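Local coordinates for Melibiose/raffinose/stachyose-binding protein MelE (Bacillus subtilis subsp. subtilis str. 168, PDB 4R6H) that binds melibiose, raffinose and stachyose as the solute-binding protein of the MelEDC-MsmX ABC transporter, which imports these sugars, at residues A261-A266 / P283-G288; R171-K174 / S180-P183; E58-D63 / I327-R332; L311-D316 / K321-F326. All coordinates share one frame; numbering follows the deposited sequence. Where two conformers were deposited one is given.

Contact 1 (A261-A266 / P283-G288); sequences AQNKIA and PNVKVG
Val285 lays one methyl, CG2, against the end of helix 256-261, where it meets the carbonyl oxygen of Ala261 and the amide of Asn263. The helix closes here in a Schellman motif: Asn263, with positive phi (58°), is the C-prime residue, its N bonded back to Met260 O and Lys264 N to Leu259 O, and the chain then runs on into strand 265-269. Val285 lies just before strand 287-291, so the contact joins the entrances of two strands of the same mixed sheet. With CG1 anti to the backbone N (chi1 176°), Val285 CG2 stands beside that N and is the branch that does the touching, 3.5 Å from Ala261 O. The side chains of Asn263 and Val285 slide past each other in opposite directions. No direct hydrogen bond crosses between the segments; the polar groups turn to other partners, Ala261 O receiving the side-chain amide of Asn282 and Asn263 OD1 that of Asn148 in strand 141-148. Val278 of helix 274-281 also packs on Val285. Asn263 ND2 lies 3.6 Å from Val285 CG2 and donates to a water at 3.2 Å, which in turn makes a weak bond of 3.4 Å to Asn284 O.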
# COMPACT_ATOMS: atom_id res chain seq x y z
N ALA A 261 3.32 15.76 -15.73
CA ALA A 261 4.29 15.94 -16.83
C ALA A 261 4.32 17.37 -17.35
O ALA A 261 5.28 17.73 -18.02
CB ALA A 261 3.92 15.03 -17.96
N GLN A 262 3.30 18.17 -17.08
CA GLN A 262 3.25 19.57 -17.51
C GLN A 262 3.72 20.51 -16.42
O GLN A 262 3.53 21.73 -16.51
CB GLN A 262 1.84 19.90 -17.97
CG GLN A 262 1.50 19.24 -19.27
CD GLN A 262 0.01 19.30 -19.62
OE1 GLN A 262 -0.80 19.91 -18.91
NE2 GLN A 262 -0.35 18.66 -20.71
N ASN A 263 4.38 19.99 -15.36
CA ASN A 263 4.85 20.84 -14.27
C ASN A 263 3.73 21.64 -13.59
O ASN A 263 3.95 22.75 -13.08
CB ASN A 263 5.97 21.80 -14.75
CG ASN A 263 7.26 21.08 -15.04
OD1 ASN A 263 7.94 20.58 -14.13
ND2 ASN A 263 7.62 21.01 -16.30
N LYS A 264 2.55 21.02 -13.49
CA LYS A 264 1.39 21.64 -12.89
C LYS A 264 1.10 21.21 -11.45
O LYS A 264 0.19 21.78 -10.80
CB LYS A 264 0.19 21.50 -13.81
CG LYS A 264 0.33 22.39 -15.05
CD LYS A 264 -0.80 22.23 -16.05
CE LYS A 264 -0.58 23.12 -17.28
NZ LYS A 264 -1.23 22.54 -18.49
N ILE A 265 1.90 20.27 -10.94
CA ILE A 265 1.63 19.68 -9.62
C ILE A 265 2.91 19.54 -8.85
O ILE A 265 3.87 18.95 -9.36
CB ILE A 265 0.98 18.27 -9.76
CG1 ILE A 265 -0.46 18.36 -10.31
CG2 ILE A 265 0.93 17.55 -8.42
CD1 ILE A 265 -1.02 17.01 -10.73
N ALA A 266 2.97 20.03 -7.61
CA ALA A 266 4.18 19.83 -6.79
C ALA A 266 4.21 18.50 -6.06
O ALA A 266 5.17 17.75 -6.19
CB ALA A 266 4.37 20.98 -5.81
N PRO A 283 10.45 13.48 -20.42
CA PRO A 283 11.64 13.07 -19.70
C PRO A 283 12.31 14.21 -18.93
O PRO A 283 13.15 13.93 -18.10
CB PRO A 283 12.57 12.51 -20.80
CG PRO A 283 12.06 13.07 -22.04
CD PRO A 283 10.59 13.32 -21.88
N ASN A 284 11.91 15.45 -19.18
CA ASN A 284 12.45 16.57 -18.46
C ASN A 284 11.84 16.76 -17.08
O ASN A 284 12.33 17.57 -16.34
CB ASN A 284 12.23 17.85 -19.22
CG ASN A 284 12.92 17.84 -20.55
OD1 ASN A 284 14.15 17.80 -20.59
ND2 ASN A 284 12.15 17.75 -21.62
N VAL A 285 10.78 16.02 -16.75
CA VAL A 285 10.20 16.10 -15.41
C VAL A 285 10.59 14.88 -14.60
O VAL A 285 10.32 13.75 -15.01
CB VAL A 285 8.66 16.17 -15.48
CG1 VAL A 285 7.99 16.15 -14.09
CG2 VAL A 285 8.25 17.44 -16.21
N LYS A 286 11.24 15.13 -13.46
CA LYS A 286 11.74 14.11 -12.59
C LYS A 286 10.86 14.07 -11.34
O LYS A 286 10.78 15.06 -10.58
CB LYS A 286 13.18 14.38 -12.15
CG LYS A 286 14.19 14.64 -13.27
CD LYS A 286 14.37 13.45 -14.19
CE LYS A 286 15.49 13.69 -15.21
NZ LYS A 286 16.84 13.77 -14.57
N VAL A 287 10.16 12.97 -11.18
CA VAL A 287 9.28 12.74 -10.01
C VAL A 287 10.04 11.85 -9.04
O VAL A 287 10.56 10.80 -9.41
CB VAL A 287 7.96 12.05 -10.41
CG1 VAL A 287 7.10 11.77 -9.18
CG2 VAL A 287 7.22 12.93 -11.43
N GLY A 288 10.10 12.28 -7.79
CA GLY A 288 10.69 11.55 -6.69
C GLY A 288 9.66 11.15 -5.67
O GLY A 288 8.51 11.56 -5.75
O HOH W 1 10.65 20.45 -17.06

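Contact 2 (R171-K174 / S180-P183); sequences RTIK and SIVP
Ile173 and Ile181 share one first torsion, chi1 -69° in each, which turns CG2 anti to the backbone N, and these two methyls are the groups that meet, Ile173 CG2 lying 3.8 Å from Ile181 CG2. The side chains cross at about a right angle, so they touch through these branches and not along their lengths. The same Ile173 methyl also reaches Pro183, 4.0 Å from its CG and at a like distance from its CA, so that one methyl touches both the isoleucine and the proline ring. Pro183 meets the helix a second time through its CG, which lies 4.1 Å from Lys174 N and 4.2 Å from Lys174 CB. Beyond CB the lysine leaves the contact: its chain bends at chi3 (90°), and its NZ bonds to the backbone oxygen of Glu241. No hydrogen bond links the two segments, and the grip between them is apolar. The turn between them is tied separately by Ser177, whose OG is bonded to both Ile173 O and Ile181 N. Ala266 and Phe267 of strand 265-269 pack on Ile173, while Ile151 and Tyr155 of helix 149-155 meet Ile181. Helix 163-177 is thus packed on the strand that directly follows it, 182-185, which pairs in parallel with 265-269: the helix-to-strand layering of an alpha/beta lobe, as in the solute-binding protein fold.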
# COMPACT_ATOMS: atom_id res chain seq x y z
N ARG A 171 2.31 26.15 1.18
CA ARG A 171 2.09 27.61 1.21
C ARG A 171 3.13 28.33 0.36
O ARG A 171 2.80 29.25 -0.40
CB ARG A 171 2.11 28.12 2.65
CG ARG A 171 0.86 27.74 3.42
CD ARG A 171 0.52 28.73 4.54
NE ARG A 171 1.71 29.05 5.28
CZ ARG A 171 2.22 28.29 6.25
NH1 ARG A 171 3.34 28.67 6.83
NH2 ARG A 171 1.60 27.19 6.68
N THR A 172 4.37 27.87 0.44
CA THR A 172 5.44 28.48 -0.38
C THR A 172 5.18 28.33 -1.87
O THR A 172 5.34 29.25 -2.67
CB THR A 172 6.81 27.84 -0.05
OG1 THR A 172 7.14 28.14 1.30
CG2 THR A 172 7.90 28.35 -1.02
N ILE A 173 4.78 27.13 -2.27
CA ILE A 173 4.49 26.89 -3.67
C ILE A 173 3.33 27.77 -4.15
O ILE A 173 3.38 28.34 -5.26
CB ILE A 173 4.19 25.37 -3.87
CG1 ILE A 173 5.47 24.55 -3.66
CG2 ILE A 173 3.61 25.06 -5.22
CD1 ILE A 173 5.22 23.13 -3.15
N LYS A 174 2.28 27.91 -3.34
CA LYS A 174 1.17 28.72 -3.72
C LYS A 174 1.64 30.17 -3.90
O LYS A 174 1.28 30.79 -4.90
CB LYS A 174 0.02 28.61 -2.71
CG LYS A 174 -1.12 29.55 -3.08
CD LYS A 174 -2.30 29.48 -2.13
CE LYS A 174 -2.19 30.45 -0.98
NZ LYS A 174 -3.48 30.62 -0.20
N SER A 180 -0.07 29.10 -10.18
CA SER A 180 0.12 28.36 -11.42
C SER A 180 0.48 26.86 -11.22
O SER A 180 0.50 26.07 -12.18
CB SER A 180 1.25 28.97 -12.27
OG SER A 180 2.53 28.91 -11.62
N ILE A 181 0.85 26.51 -9.99
CA ILE A 181 1.18 25.15 -9.65
C ILE A 181 0.27 24.69 -8.50
O ILE A 181 0.17 25.36 -7.47
CB ILE A 181 2.67 25.02 -9.25
CG1 ILE A 181 3.60 25.25 -10.44
CG2 ILE A 181 2.93 23.63 -8.64
CD1 ILE A 181 5.07 25.38 -10.07
N VAL A 182 -0.37 23.54 -8.67
CA VAL A 182 -1.15 22.94 -7.56
C VAL A 182 -0.18 22.40 -6.51
O VAL A 182 0.64 21.51 -6.83
CB VAL A 182 -2.04 21.82 -8.04
CG1 VAL A 182 -2.75 21.21 -6.85
CG2 VAL A 182 -3.05 22.30 -9.08
N PRO A 183 -0.28 22.89 -5.25
CA PRO A 183 0.72 22.41 -4.31
C PRO A 183 0.53 20.92 -3.97
O PRO A 183 1.56 20.19 -3.95
CB PRO A 183 0.56 23.33 -3.09
CG PRO A 183 -0.08 24.56 -3.65
CD PRO A 183 -0.95 24.12 -4.75

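Contact 3 (E58-D63 / I327-R332); sequences EKEHSD and IAFMAR
Glu60, at the end of helix 44-60, reaches across to Phe329 near the end of helix 320-331 and to Arg332, which follows that helix and sits at the N-cap position of helix 333-343. Two residues earlier, Glu58 takes no part; its OE2 accepts from the backbone N of Val66. In Glu60 the first torsion is unusual, chi1 -146°, but beyond CG the chain is extended and carries the carboxylate straight to the arginine. Glu60 OE1 receives Arg332 NH2 at 2.7 Å with an N-H...O angle of 164°, and Glu60 OE2 receives Arg332 NH1 at 2.9 Å. Each oxygen uses its syn lone pair, and the carboxylate and guanidinium planes are only 7° apart. The pairing is therefore end-on and bidentate, reached from the arginine side by a chain extended from CG to NE. Phe329 lies beside the ion pair: Glu60 OE2 approaches the ring edge in its plane, 3.9 Å from Phe329 CE2, while Phe329 CD2 sits 3.5 Å above one face of the Arg332 guanidinium, offset toward its rim. Next along the chain, His61 bonds through ND1 to Phe57 O and stacks on the Phe57 ring, which also meets Phe329 edge-to-face. The two helices, far apart in sequence, are thus joined near their ends in one lobe of the solute-binding protein. Two nearly straight bonds in a common plane fix the rotation of both charged groups, and the aromatic edge at the carboxylate, with its weakly positive hydrogens, probably adds a small favourable term to this exposed salt bridge.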
# COMPACT_ATOMS: atom_id res chain seq x y z
N GLU A 58 6.55 -24.73 -15.02
CA GLU A 58 6.02 -25.93 -15.68
C GLU A 58 7.09 -26.64 -16.51
O GLU A 58 7.05 -27.88 -16.60
CB GLU A 58 4.82 -25.61 -16.54
CG GLU A 58 3.59 -25.21 -15.73
CD GLU A 58 2.43 -24.79 -16.58
OE1 GLU A 58 2.60 -24.68 -17.81
OE2 GLU A 58 1.35 -24.55 -16.04
N LYS A 59 8.06 -25.91 -17.07
CA LYS A 59 9.16 -26.57 -17.82
C LYS A 59 10.01 -27.48 -16.94
O LYS A 59 10.46 -28.54 -17.37
CB LYS A 59 10.07 -25.55 -18.54
CG LYS A 59 9.43 -24.95 -19.79
CD LYS A 59 10.06 -23.61 -20.14
CE LYS A 59 9.05 -22.57 -20.63
NZ LYS A 59 9.31 -21.20 -20.09
N GLU A 60 10.18 -27.08 -15.68
CA GLU A 60 10.92 -27.80 -14.68
C GLU A 60 10.08 -28.89 -13.97
O GLU A 60 10.61 -29.74 -13.27
CB GLU A 60 11.42 -26.77 -13.66
CG GLU A 60 12.75 -27.07 -13.04
CD GLU A 60 13.21 -25.93 -12.16
OE1 GLU A 60 13.26 -26.16 -10.95
OE2 GLU A 60 13.54 -24.85 -12.70
N HIS A 61 8.76 -28.84 -14.15
CA HIS A 61 7.82 -29.74 -13.47
C HIS A 61 6.77 -30.20 -14.47
O HIS A 61 5.69 -29.64 -14.54
CB HIS A 61 7.15 -29.05 -12.29
CG HIS A 61 8.07 -28.76 -11.16
ND1 HIS A 61 8.77 -27.58 -11.05
CD2 HIS A 61 8.40 -29.50 -10.08
CE1 HIS A 61 9.50 -27.61 -9.95
NE2 HIS A 61 9.30 -28.77 -9.34
N SER A 62 7.12 -31.24 -15.23
CA SER A 62 6.31 -31.75 -16.31
C SER A 62 4.97 -32.33 -15.88
O SER A 62 4.12 -32.60 -16.73
CB SER A 62 7.07 -32.87 -17.05
OG SER A 62 7.36 -33.96 -16.17
N ASP A 63 4.79 -32.54 -14.58
CA ASP A 63 3.53 -33.03 -14.07
C ASP A 63 2.63 -31.99 -13.43
O ASP A 63 1.64 -32.35 -12.80
CB ASP A 63 3.79 -34.16 -13.06
CG ASP A 63 4.56 -33.69 -11.83
OD1 ASP A 63 5.39 -32.76 -11.93
OD2 ASP A 63 4.33 -34.27 -10.75
N ILE A 327 6.88 -21.60 -4.41
CA ILE A 327 7.39 -20.46 -3.66
C ILE A 327 8.93 -20.41 -3.80
O ILE A 327 9.52 -19.34 -4.07
CB ILE A 327 6.96 -20.52 -2.19
CG1 ILE A 327 5.45 -20.23 -2.07
CG2 ILE A 327 7.77 -19.52 -1.38
CD1 ILE A 327 4.89 -20.46 -0.68
N ALA A 328 9.60 -21.55 -3.59
CA ALA A 328 11.06 -21.59 -3.71
C ALA A 328 11.53 -21.17 -5.09
O ALA A 328 12.55 -20.49 -5.23
CB ALA A 328 11.61 -22.96 -3.34
N PHE A 329 10.79 -21.57 -6.12
CA PHE A 329 11.09 -21.20 -7.48
C PHE A 329 10.97 -19.67 -7.62
O PHE A 329 11.82 -19.03 -8.22
CB PHE A 329 10.15 -21.94 -8.45
CG PHE A 329 10.28 -21.51 -9.87
CD1 PHE A 329 9.50 -20.48 -10.34
CD2 PHE A 329 11.13 -22.17 -10.75
CE1 PHE A 329 9.61 -20.03 -11.66
CE2 PHE A 329 11.23 -21.75 -12.07
CZ PHE A 329 10.45 -20.69 -12.53
N MET A 330 9.86 -19.11 -7.16
CA MET A 330 9.65 -17.66 -7.25
C MET A 330 10.72 -16.84 -6.50
O MET A 330 11.06 -15.71 -6.92
CB MET A 330 8.26 -17.31 -6.71
CG MET A 330 7.13 -17.75 -7.63
SD MET A 330 7.06 -17.00 -9.25
CE MET A 330 6.61 -15.31 -8.86
N ALA A 331 11.28 -17.44 -5.45
CA ALA A 331 12.29 -16.79 -4.59
C ALA A 331 13.70 -16.83 -5.18
O ALA A 331 14.59 -16.14 -4.67
CB ALA A 331 12.30 -17.42 -3.21
N ARG A 332 13.93 -17.64 -6.19
CA ARG A 332 15.25 -17.63 -6.87
C ARG A 332 15.52 -16.18 -7.33
O ARG A 332 14.64 -15.55 -7.91
CB ARG A 332 15.25 -18.57 -8.06
CG ARG A 332 15.09 -20.02 -7.68
CD ARG A 332 15.14 -20.84 -8.96
NE ARG A 332 14.85 -22.23 -8.67
CZ ARG A 332 14.55 -23.15 -9.58
NH1 ARG A 332 14.53 -22.86 -10.86
NH2 ARG A 332 14.34 -24.41 -9.18

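Contact 4 (L311-D316 / K321-F326); sequences LAAWKD and KEAKDF
Leu311 and Phe326 have side chains roughly perpendicular to each other, with Leu311 CD1 4.2 Å from Phe326 CE1 and close to the plane of the ring, so that the methyl meets the edge of the phenyl. Two different first torsions make this possible. Leu311 places CG beside its backbone N (chi1 -76°), and its second torsion (chi2 162°) then extends CD1 away from CA, which sets where this methyl lies. In Phe326 the bond from CA to CB points toward the strand, and with CG anti to the backbone N (chi1 -172°) the ring edge comes to the leucine methyl. Two residues further along the strand, Ala313 turns its CB to that of Ala323, the methyls 4.1 Å apart. These small side chains allow a close approach, and the alpha carbons of Ala313 and Ala323, 6.1 Å apart, mark where strand and helix run nearest. Leu91 of strand 91-92 touches Leu311, Ala323 and Phe326 alike, and Ile37 of strand 33-38 reaches both Leu311 and Phe326. Strand 310-313, the middle strand of a three-stranded antiparallel sheet, is thus covered by helix 320-331: a strand, a short loop and a helix packed back on it, within the lobe that holds the parallel strands 33-38 and 64-69.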
# COMPACT_ATOMS: atom_id res chain seq x y z
N LEU A 311 2.63 -14.86 -1.60
CA LEU A 311 2.26 -16.26 -1.84
C LEU A 311 2.27 -16.91 -0.47
O LEU A 311 3.34 -17.10 0.12
CB LEU A 311 3.27 -16.97 -2.78
CG LEU A 311 3.11 -16.57 -4.24
CD1 LEU A 311 4.33 -16.92 -5.07
CD2 LEU A 311 1.86 -17.22 -4.87
N ALA A 312 1.09 -17.27 0.00
CA ALA A 312 0.88 -18.07 1.19
C ALA A 312 0.38 -19.43 0.75
O ALA A 312 -0.37 -19.54 -0.23
CB ALA A 312 -0.16 -17.41 2.09
N ALA A 313 0.83 -20.49 1.41
CA ALA A 313 0.40 -21.86 1.08
C ALA A 313 -0.68 -22.24 2.06
O ALA A 313 -0.61 -21.97 3.26
CB ALA A 313 1.57 -22.84 1.15
N TRP A 314 -1.68 -22.93 1.55
CA TRP A 314 -2.70 -23.47 2.46
C TRP A 314 -2.13 -24.68 3.21
O TRP A 314 -1.67 -25.62 2.58
CB TRP A 314 -3.89 -23.91 1.64
CG TRP A 314 -5.02 -24.48 2.46
CD1 TRP A 314 -5.34 -24.19 3.76
CD2 TRP A 314 -6.01 -25.40 1.99
NE1 TRP A 314 -6.48 -24.90 4.13
CE2 TRP A 314 -6.91 -25.62 3.06
CE3 TRP A 314 -6.23 -26.02 0.77
CZ2 TRP A 314 -8.01 -26.51 2.94
CZ3 TRP A 314 -7.36 -26.90 0.64
CH2 TRP A 314 -8.21 -27.11 1.73
N LYS A 315 -2.17 -24.60 4.54
CA LYS A 315 -1.58 -25.64 5.39
C LYS A 315 -2.17 -27.01 5.13
O LYS A 315 -1.49 -28.02 5.29
CB LYS A 315 -1.69 -25.27 6.87
CG LYS A 315 -3.10 -25.32 7.45
CD LYS A 315 -3.11 -24.91 8.93
CE LYS A 315 -4.51 -24.96 9.52
NZ LYS A 315 -4.96 -26.35 9.80
N ASP A 316 -3.44 -27.06 4.72
CA ASP A 316 -4.10 -28.31 4.49
C ASP A 316 -4.22 -28.66 3.01
O ASP A 316 -4.93 -29.58 2.65
CB ASP A 316 -5.44 -28.33 5.25
CG ASP A 316 -5.22 -28.32 6.75
OD1 ASP A 316 -4.25 -28.93 7.24
OD2 ASP A 316 -5.99 -27.64 7.45
N LYS A 321 3.39 -29.63 -0.88
CA LYS A 321 4.79 -29.80 -1.27
C LYS A 321 5.08 -29.02 -2.56
O LYS A 321 6.09 -28.28 -2.63
CB LYS A 321 5.13 -31.32 -1.39
CG LYS A 321 5.56 -31.86 -2.75
CD LYS A 321 7.05 -31.74 -2.96
CE LYS A 321 7.45 -32.35 -4.30
NZ LYS A 321 8.79 -31.88 -4.74
N GLU A 322 4.18 -29.13 -3.53
CA GLU A 322 4.29 -28.44 -4.81
C GLU A 322 4.14 -26.92 -4.63
O GLU A 322 4.80 -26.14 -5.32
CB GLU A 322 3.22 -28.93 -5.80
CG GLU A 322 3.38 -30.36 -6.34
CD GLU A 322 3.18 -31.50 -5.32
OE1 GLU A 322 2.41 -31.42 -4.32
OE2 GLU A 322 3.79 -32.57 -5.56
N ALA A 323 3.25 -26.55 -3.73
CA ALA A 323 3.05 -25.13 -3.37
C ALA A 323 4.36 -24.54 -2.86
O ALA A 323 4.75 -23.41 -3.26
CB ALA A 323 1.97 -25.00 -2.33
N LYS A 324 5.02 -25.24 -1.94
CA LYS A 324 6.34 -24.81 -1.45
C LYS A 324 7.39 -24.82 -2.54
O LYS A 324 8.23 -23.88 -2.59
CB LYS A 324 6.78 -25.64 -0.25
CG LYS A 324 5.96 -25.37 0.98
CD LYS A 324 6.49 -26.17 2.17
CE LYS A 324 5.68 -25.88 3.41
NZ LYS A 324 6.12 -26.74 4.56
N ASP A 325 7.38 -25.82 -3.43
CA ASP A 325 8.32 -25.85 -4.54
C ASP A 325 8.13 -24.58 -5.41
O ASP A 325 9.11 -23.99 -5.89
CB ASP A 325 8.14 -27.07 -5.46
CG ASP A 325 8.60 -28.39 -4.84
OD1 ASP A 325 9.38 -28.41 -3.89
OD2 ASP A 325 8.11 -29.41 -5.38
N PHE A 326 6.87 -24.17 -5.58
CA PHE A 326 6.59 -23.01 -6.42
C PHE A 326 7.11 -21.71 -5.72
O PHE A 326 7.68 -20.82 -6.38
CB PHE A 326 5.08 -22.90 -6.71
CG PHE A 326 4.75 -21.85 -7.73
CD1 PHE A 326 4.50 -20.53 -7.36
CD2 PHE A 326 4.72 -22.15 -9.05
CE1 PHE A 326 4.24 -19.59 -8.31
CE2 PHE A 326 4.46 -21.20 -10.01
CZ PHE A 326 4.24 -19.90 -9.64

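The four contacts fall into two pairs, far apart in space. Contacts 1 and 2, with centres 14 Å apart, meet in one mixed sheet: Lys264 O lies 2.8 Å from Val182 N, and Ala266 CB packs on Ile173 CD1. Contacts 3 and 4 share helix 320-331, their centres 12 Å apart, and touch where Met330 CG approaches Leu311 CD1 at 3.9 Å. Contact 4 lies across the chain's centre from contacts 1 and 2, at centre distances of 43 and 51 Å. This separation is consistent with the two lobes of a solute-binding protein, here in an open conformation, whose sugar site generally lies in the cleft between them.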